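PDB 2XF7: GP23.1 from Bacillus phage spp1, which is a putative chaperone of the phage, a small all-helical protein that assembles as a hexamer. Local coordinates for residues D32-Q35 against E36-D39. Sequence-based numbering, arbitrary orientation.
Sequences DLTQ and EEAD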
ATOM      1  N   ASP B  32      -8.284  18.324   0.777  1.00 11.31           N
ATOM      2  CA  ASP B  32      -7.911  16.896   0.781  1.00  9.56           C
ATOM      3  C   ASP B  32      -8.964  15.965   1.458  1.00 14.51           C
ATOM      4  O   ASP B  32      -8.891  14.709   1.363  1.00 12.50           O
ATOM      5  CB  ASP B  32      -6.524  16.665   1.392  1.00 10.82           C
ATOM      6  CG  ASP B  32      -5.394  17.213   0.504  1.00 10.57           C
ATOM      7  OD1 ASP B  32      -5.567  17.268  -0.741  1.00 13.95           O
ATOM      8  OD2 ASP B  32      -4.371  17.654   1.058  1.00 12.19           O
ATOM      9  N   LEU B  33      -9.896  16.605   2.202  1.00 10.29           N
ATOM     10  CA  LEU B  33     -11.035  15.925   2.836  1.00  9.50           C
ATOM     11  C   LEU B  33     -12.183  16.900   2.726  1.00 12.01           C
ATOM     12  O   LEU B  33     -11.973  18.132   2.690  1.00 11.19           O
ATOM     13  CB  LEU B  33     -10.855  15.692   4.360  1.00 11.10           C
ATOM     14  CG  LEU B  33      -9.864  14.629   4.825  1.00 14.19           C
ATOM     15  CD1 LEU B  33      -9.823  14.632   6.375  1.00 14.79           C
ATOM     16  CD2 LEU B  33     -10.298  13.247   4.320  1.00 12.26           C
ATOM     17  N   THR B  34     -13.398  16.337   2.688  1.00 10.97           N
ATOM     18  CA  THR B  34     -14.555  17.268   2.814  1.00 10.29           C
ATOM     19  C   THR B  34     -14.839  17.419   4.328  1.00 12.74           C
ATOM     20  O   THR B  34     -14.425  16.579   5.171  1.00 12.32           O
ATOM     21  CB  THR B  34     -15.819  16.692   2.124  1.00 11.56           C
ATOM     22  OG1 THR B  34     -16.206  15.496   2.812  1.00 13.24           O
ATOM     23  CG2 THR B  34     -15.557  16.390   0.642  1.00 14.74           C
ATOM     24  N   GLN B  35     -15.642  18.451   4.670  1.00 12.18           N
ATOM     25  CA  GLN B  35     -16.010  18.605   6.078  1.00 11.51           C
ATOM     26  C   GLN B  35     -16.779  17.351   6.572  1.00 12.51           C
ATOM     27  O   GLN B  35     -16.568  16.895   7.706  1.00 11.57           O
ATOM     28  CB  GLN B  35     -16.910  19.848   6.247  1.00 12.49           C
ATOM     29  CG  GLN B  35     -17.214  20.073   7.722  1.00 13.24           C
ATOM     30  CD  GLN B  35     -15.956  20.326   8.539  1.00 29.93           C
ATOM     31  OE1 GLN B  35     -15.148  21.226   8.238  1.00 27.19           O
ATOM     32  NE2 GLN B  35     -15.736  19.523   9.570  1.00 21.12           N
ATOM     33  N   GLU B  36     -17.686  16.815   5.740  1.00  9.95           N
ATOM     34  CA  GLU B  36     -18.472  15.622   6.094  1.00 12.24           C
ATOM     35  C   GLU B  36     -17.519  14.440   6.386  1.00 13.47           C
ATOM     36  O   GLU B  36     -17.728  13.706   7.373  1.00 13.04           O
ATOM     37  CB  GLU B  36     -19.393  15.232   4.941  1.00 13.11           C
ATOM     38  CG  GLU B  36     -20.066  13.905   5.332  1.00 16.33           C
ATOM     39  CD  GLU B  36     -21.279  13.635   4.499  1.00 31.43           C
ATOM     40  OE1 GLU B  36     -22.189  14.505   4.557  1.00 17.91           O
ATOM     41  OE2 GLU B  36     -21.304  12.591   3.786  1.00 21.56           O
ATOM     42  N   GLU B  37     -16.473  14.287   5.555  1.00 10.19           N
ATOM     43  CA  GLU B  37     -15.506  13.210   5.808  1.00 10.83           C
ATOM     44  C   GLU B  37     -14.777  13.440   7.154  1.00 11.71           C
ATOM     45  O   GLU B  37     -14.580  12.479   7.914  1.00 11.18           O
ATOM     46  CB  GLU B  37     -14.475  13.135   4.672  1.00 11.67           C
ATOM     47  CG  GLU B  37     -15.108  12.473   3.449  1.00 13.30           C
ATOM     48  CD  GLU B  37     -14.202  12.552   2.228  1.00 24.25           C
ATOM     49  OE1 GLU B  37     -13.464  13.558   2.108  1.00 14.17           O
ATOM     50  OE2 GLU B  37     -14.154  11.579   1.440  1.00 18.65           O
ATOM     51  N   ALA B  38     -14.353  14.686   7.434  1.00 10.92           N
ATOM     52  CA  ALA B  38     -13.682  14.928   8.711  1.00 10.80           C
ATOM     53  C   ALA B  38     -14.662  14.608   9.881  1.00 11.89           C
ATOM     54  O   ALA B  38     -14.249  13.994  10.870  1.00 12.29           O
ATOM     55  CB  ALA B  38     -13.268  16.388   8.824  1.00 12.93           C
ATOM     56  N   ASP B  39     -15.933  14.988   9.761  1.00 10.19           N
ATOM     57  CA  ASP B  39     -16.933  14.695  10.810  1.00 10.53           C
ATOM     58  C   ASP B  39     -17.103  13.153  10.969  1.00 13.62           C
ATOM     59  O   ASP B  39     -17.196  12.658  12.125  1.00 13.25           O
ATOM     60  CB  ASP B  39     -18.282  15.289  10.387  1.00 10.88           C
ATOM     61  CG  ASP B  39     -18.328  16.815  10.415  1.00 20.59           C
ATOM     62  OD1 ASP B  39     -17.424  17.433  11.046  1.00 22.82           O
ATOM     63  OD2 ASP B  39     -19.285  17.383   9.843  1.00 30.24           O
TER
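Thr34 and Glu37 exchange hydrogen bonds across the first turn of helix 35-42, each side chain serving the other residue's backbone. The hydroxyl OG1 of Thr34 accepts from the backbone N of Glu37 at 3.0 Å. With chi1 at 64°, OG1 sits between the threonine's own N and carbonyl carbon, from where it reaches forward to the amide of Glu37. In return, the backbone N of Thr34 donates to OE1 of Glu37 at 2.8 Å, a nearly straight bond (168°) that meets the carboxylate on its anti side. The glutamate chain, extended beyond CG, passes close to the threonine hydroxyl, with CG 3.3 Å from OG1. Ser4 OG also bonds to OE1, so this oxygen of the buried Glu37 is gripped by more than one partner and the N-terminal segment is tied to the cap.

Regular backbone bonds follow, from Ala38 N to Thr34 O and from Asp39 N to Gln35 O (2.9 Å). On the exposed side of this opening turn, Gln35 and Asp39 are also linked: NE2 of Gln35 donates to OD1 of Asp39 at 3.1 Å. The acceptor lies in the amide plane, whereas the donor comes from above the carboxylate, the two planes being 42° apart. A bend at chi2 brings the amide round to this partner.

Van der Waals contact is slight: CD2 of Leu33 comes within 4.2 Å of CB of Glu37, while the leucine also packs on Leu24, Ala27 and Phe10, joining the cap to the other two helices. The reciprocal pair, with Thr34 as N-cap, is a classic capping box, here starting the third helix of a small helical subunit.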